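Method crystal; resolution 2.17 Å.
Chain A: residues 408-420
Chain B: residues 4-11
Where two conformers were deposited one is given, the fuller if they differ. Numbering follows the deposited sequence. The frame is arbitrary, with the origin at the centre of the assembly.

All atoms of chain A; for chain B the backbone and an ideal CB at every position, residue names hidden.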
# COMPACT_ATOMS: atom_id res chain seq x y z
N ASP A 408 10.24 -7.51 -8.37
CA ASP A 408 11.59 -8.03 -8.15
C ASP A 408 12.12 -7.72 -6.74
O ASP A 408 12.86 -8.52 -6.15
CB ASP A 408 12.53 -7.46 -9.20
CG ASP A 408 12.15 -7.90 -10.63
OD1 ASP A 408 11.33 -8.83 -10.78
OD2 ASP A 408 12.67 -7.29 -11.59
N TRP A 409 11.78 -6.55 -6.20
CA TRP A 409 12.28 -6.18 -4.89
C TRP A 409 11.55 -6.92 -3.78
O TRP A 409 12.17 -7.38 -2.82
CB TRP A 409 12.15 -4.66 -4.70
CG TRP A 409 12.72 -4.12 -3.43
CD1 TRP A 409 14.04 -3.76 -3.20
CD2 TRP A 409 12.01 -3.82 -2.22
NE1 TRP A 409 14.16 -3.25 -1.92
CE2 TRP A 409 12.94 -3.29 -1.30
CE3 TRP A 409 10.67 -3.95 -1.82
CZ2 TRP A 409 12.59 -2.90 -0.02
CZ3 TRP A 409 10.32 -3.56 -0.55
CH2 TRP A 409 11.27 -3.05 0.34
N ARG A 410 10.23 -7.09 -3.95
CA ARG A 410 9.39 -7.65 -2.90
C ARG A 410 9.77 -9.08 -2.58
O ARG A 410 9.72 -9.49 -1.41
CB ARG A 410 7.94 -7.57 -3.33
CG ARG A 410 6.99 -8.41 -2.50
CD ARG A 410 5.56 -8.24 -2.95
NE ARG A 410 4.71 -9.26 -2.35
CZ ARG A 410 3.37 -9.25 -2.39
NH1 ARG A 410 2.72 -8.24 -2.99
NH2 ARG A 410 2.67 -10.23 -1.83
N VAL A 411 10.10 -9.89 -3.60
CA VAL A 411 10.41 -11.29 -3.31
C VAL A 411 11.77 -11.49 -2.66
O VAL A 411 12.12 -12.62 -2.30
CB VAL A 411 10.32 -12.16 -4.59
CG1 VAL A 411 8.91 -12.10 -5.17
CG2 VAL A 411 11.33 -11.70 -5.61
N LEU A 412 12.58 -10.45 -2.51
CA LEU A 412 13.93 -10.64 -1.97
C LEU A 412 13.88 -10.83 -0.46
O LEU A 412 13.06 -10.21 0.23
CB LEU A 412 14.81 -9.43 -2.32
CG LEU A 412 15.00 -9.24 -3.84
CD1 LEU A 412 15.73 -7.92 -4.14
CD2 LEU A 412 15.74 -10.45 -4.48
N ASP A 413 14.76 -11.69 0.05
CA ASP A 413 14.95 -11.85 1.48
C ASP A 413 15.43 -10.52 2.07
O ASP A 413 16.04 -9.71 1.35
CB ASP A 413 15.97 -12.98 1.71
CG ASP A 413 16.47 -13.07 3.14
OD1 ASP A 413 16.02 -13.98 3.88
OD2 ASP A 413 17.30 -12.23 3.55
N PRO A 414 15.15 -10.24 3.35
CA PRO A 414 15.48 -8.91 3.89
C PRO A 414 16.98 -8.61 3.92
O PRO A 414 17.36 -7.43 3.92
CB PRO A 414 14.87 -8.93 5.30
CG PRO A 414 13.79 -10.00 5.25
CD PRO A 414 14.33 -11.03 4.30
N LYS A 415 17.84 -9.62 3.90
CA LYS A 415 19.28 -9.39 3.83
C LYS A 415 19.83 -9.64 2.44
O LYS A 415 21.04 -9.86 2.29
CB LYS A 415 20.02 -10.24 4.89
CG LYS A 415 19.81 -11.72 4.79
CD LYS A 415 20.48 -12.55 5.92
CE LYS A 415 20.14 -12.08 7.32
NZ LYS A 415 20.65 -13.05 8.37
N SER A 416 19.00 -9.56 1.39
CA SER A 416 19.48 -9.90 0.05
C SER A 416 20.58 -8.94 -0.43
O SER A 416 20.45 -7.72 -0.29
CB SER A 416 18.34 -9.90 -0.96
OG SER A 416 18.89 -9.78 -2.28
N PRO A 417 21.65 -9.46 -1.04
CA PRO A 417 22.62 -8.58 -1.73
C PRO A 417 22.06 -7.84 -2.94
O PRO A 417 22.71 -6.89 -3.42
CB PRO A 417 23.73 -9.56 -2.16
CG PRO A 417 23.57 -10.75 -1.26
CD PRO A 417 22.09 -10.87 -1.01
N GLU A 418 20.94 -8.32 -3.47
CA GLU A 418 20.31 -7.74 -4.66
C GLU A 418 19.37 -6.56 -4.44
O GLU A 418 19.21 -5.72 -5.33
CB GLU A 418 19.68 -8.85 -5.51
CG GLU A 418 20.61 -10.01 -5.81
CD GLU A 418 19.93 -11.11 -6.61
OE1 GLU A 418 19.47 -12.09 -5.99
OE2 GLU A 418 19.87 -10.99 -7.85
N ALA A 419 18.74 -6.46 -3.27
CA ALA A 419 17.84 -5.33 -3.02
C ALA A 419 18.29 -3.91 -3.37
O ALA A 419 17.58 -3.17 -4.04
CB ALA A 419 17.34 -5.38 -1.57
N GLN A 420 19.47 -3.53 -2.91
CA GLN A 420 19.90 -2.15 -3.05
C GLN A 420 19.97 -1.72 -4.52
O GLN A 420 19.56 -0.61 -4.87
CB GLN A 420 21.24 -1.99 -2.34
CG GLN A 420 21.66 -0.58 -2.12
CD GLN A 420 22.84 -0.25 -2.97
OE1 GLN A 420 23.98 -0.61 -2.64
NE2 GLN A 420 22.58 0.40 -4.10
N UNK B 4 15.32 -0.23 4.63
CA UNK B 4 15.72 -0.83 3.36
C UNK B 4 16.23 -2.25 3.57
O UNK B 4 16.82 -2.57 4.60
CB UNK B 4 16.79 0.02 2.68
N UNK B 5 16.00 -3.13 2.58
CA UNK B 5 16.57 -4.48 2.64
C UNK B 5 18.08 -4.43 2.46
O UNK B 5 18.63 -3.52 1.84
CB UNK B 5 15.94 -5.38 1.57
N UNK B 6 18.76 -5.41 3.04
CA UNK B 6 20.22 -5.48 2.95
C UNK B 6 20.97 -5.35 4.26
O UNK B 6 20.74 -6.11 5.21
CB UNK B 6 20.71 -4.38 2.00
N UNK B 7 21.85 -4.34 4.32
CA UNK B 7 22.93 -4.31 5.31
C UNK B 7 22.44 -4.49 6.74
O UNK B 7 22.97 -5.33 7.48
CB UNK B 7 23.69 -2.99 5.20
N UNK B 8 21.40 -3.75 7.13
CA UNK B 8 20.94 -3.72 8.51
C UNK B 8 20.39 -5.07 8.97
O UNK B 8 20.65 -5.50 10.10
CB UNK B 8 19.87 -2.64 8.68
N UNK B 9 19.58 -5.72 8.12
CA UNK B 9 18.99 -7.00 8.47
C UNK B 9 20.04 -8.08 8.67
O UNK B 9 19.80 -9.07 9.37
CB UNK B 9 18.00 -7.43 7.39
N UNK B 10 21.18 -7.95 8.02
CA UNK B 10 22.24 -8.91 8.27
C UNK B 10 23.09 -8.52 9.46
O UNK B 10 23.75 -9.39 10.03
CB UNK B 10 23.12 -9.06 7.03
N UNK B 11 23.13 -7.23 9.76
CA UNK B 11 23.83 -6.68 10.92
C UNK B 11 23.26 -6.98 12.32
O UNK B 11 24.02 -7.24 13.26
CB UNK B 11 23.89 -5.16 10.75

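Position 4 of chain B has its CA-to-CB bond sideways to chain A. Nothing of the chain A stretch lies within 5.5 Å of the ideal CB, so many side chains would fit. The residue is E4(B), and the end of its side chain leads away.

Position 5 points toward chain A. Its ideal CB lies 3.4 Å from P414(A) O and 3.4 Å from A419(A) CB, a tight fit that discourages branching at CB. Beyond it, a channel runs along the ring face of W409(A). At its far end the carbonyl oxygens of W409(A), R410(A) and L412(A) converge with no positive charge among them. A long, slim side chain with a donor at its tip is called for. Lysine suits best; arginine would carry a bulkier head. The residue is K5(B). With chi1 m and the other chi angles t, it is almost fully extended. Its NZ donates to W409(A) O at 2.7 Å and to L412(A) O at 2.9 Å. K5(B) NZ also lies 3.0 Å from R410(A) O. The ammonium makes a cation-pi contact over the six-membered ring of W409(A), with NZ 4.3 Å from the centroid.

Position 6 has phi/psi of 116/-122. A CB here would jam against the carbonyl O of the residue before, so the backbone alone calls for glycine. The residue is G6(B), at the N-cap of the helix that follows. Its N donates to P414(A) O at 2.6 Å, tying the two backbones together.

Position 7 points away from chain A and is free to vary here. It is E7(B).

Position 8 is sideways, again with nothing of chain A near its CB. Many residues would do; it is A8(B).

Position 9 points toward chain A, its ideal CB 3.5 Å from P414(A) O. The pyrrolidine ring of P414(A) offers an apolar surface, which would suit an aromatic or a larger aliphatic side chain. The residue is F9(B), chi1 m. P414(A) CB sits over one face of its ring, 3.8 Å from the centroid, in a CH-pi contact.

Position 10 is sideways, its ideal CB 3.9 Å from K415(A) CB. A small side chain fits easily. It is A10(B), and A10(B) O is joined to K415(A) NZ through a water.

Position 11 points away, so chain A sets no demand. It is R11(B), poorly ordered, in a long salt bridge from NH1 to E7(B) OE2 at 3.9 Å.

Chain B 4-11: EKGEAFAR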
# COMPACT_ATOMS: atom_id res chain seq x y z
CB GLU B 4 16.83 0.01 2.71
CG GLU B 4 16.40 1.43 2.25
CD GLU B 4 16.46 2.51 3.36
OE1 GLU B 4 16.70 2.17 4.54
OE2 GLU B 4 16.28 3.71 3.03
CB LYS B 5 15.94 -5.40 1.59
CG LYS B 5 14.46 -5.76 1.86
CD LYS B 5 13.86 -6.65 0.74
CE LYS B 5 12.38 -6.96 1.00
NZ LYS B 5 11.73 -7.70 -0.17
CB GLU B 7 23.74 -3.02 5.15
CG GLU B 7 25.04 -3.41 4.43
CD GLU B 7 25.98 -2.18 4.26
OE1 GLU B 7 26.46 -1.88 3.13
OE2 GLU B 7 26.32 -1.62 5.34
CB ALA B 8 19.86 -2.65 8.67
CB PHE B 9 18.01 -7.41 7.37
CG PHE B 9 16.75 -6.60 7.38
CD1 PHE B 9 16.67 -5.42 6.65
CD2 PHE B 9 15.68 -6.99 8.16
CE1 PHE B 9 15.51 -4.66 6.68
CE2 PHE B 9 14.51 -6.25 8.19
CZ PHE B 9 14.43 -5.07 7.45
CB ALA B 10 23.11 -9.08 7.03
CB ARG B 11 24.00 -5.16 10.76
CG ARG B 11 25.21 -4.75 9.93
CD ARG B 11 25.87 -3.51 10.51
NE ARG B 11 24.90 -2.50 10.90
CZ ARG B 11 24.22 -1.74 10.04
NH1 ARG B 11 24.41 -1.88 8.74
NH2 ARG B 11 23.35 -0.85 10.49
O HOH W 1 16.19 -1.76 -0.24
O HOH W 2 22.76 -11.89 9.76
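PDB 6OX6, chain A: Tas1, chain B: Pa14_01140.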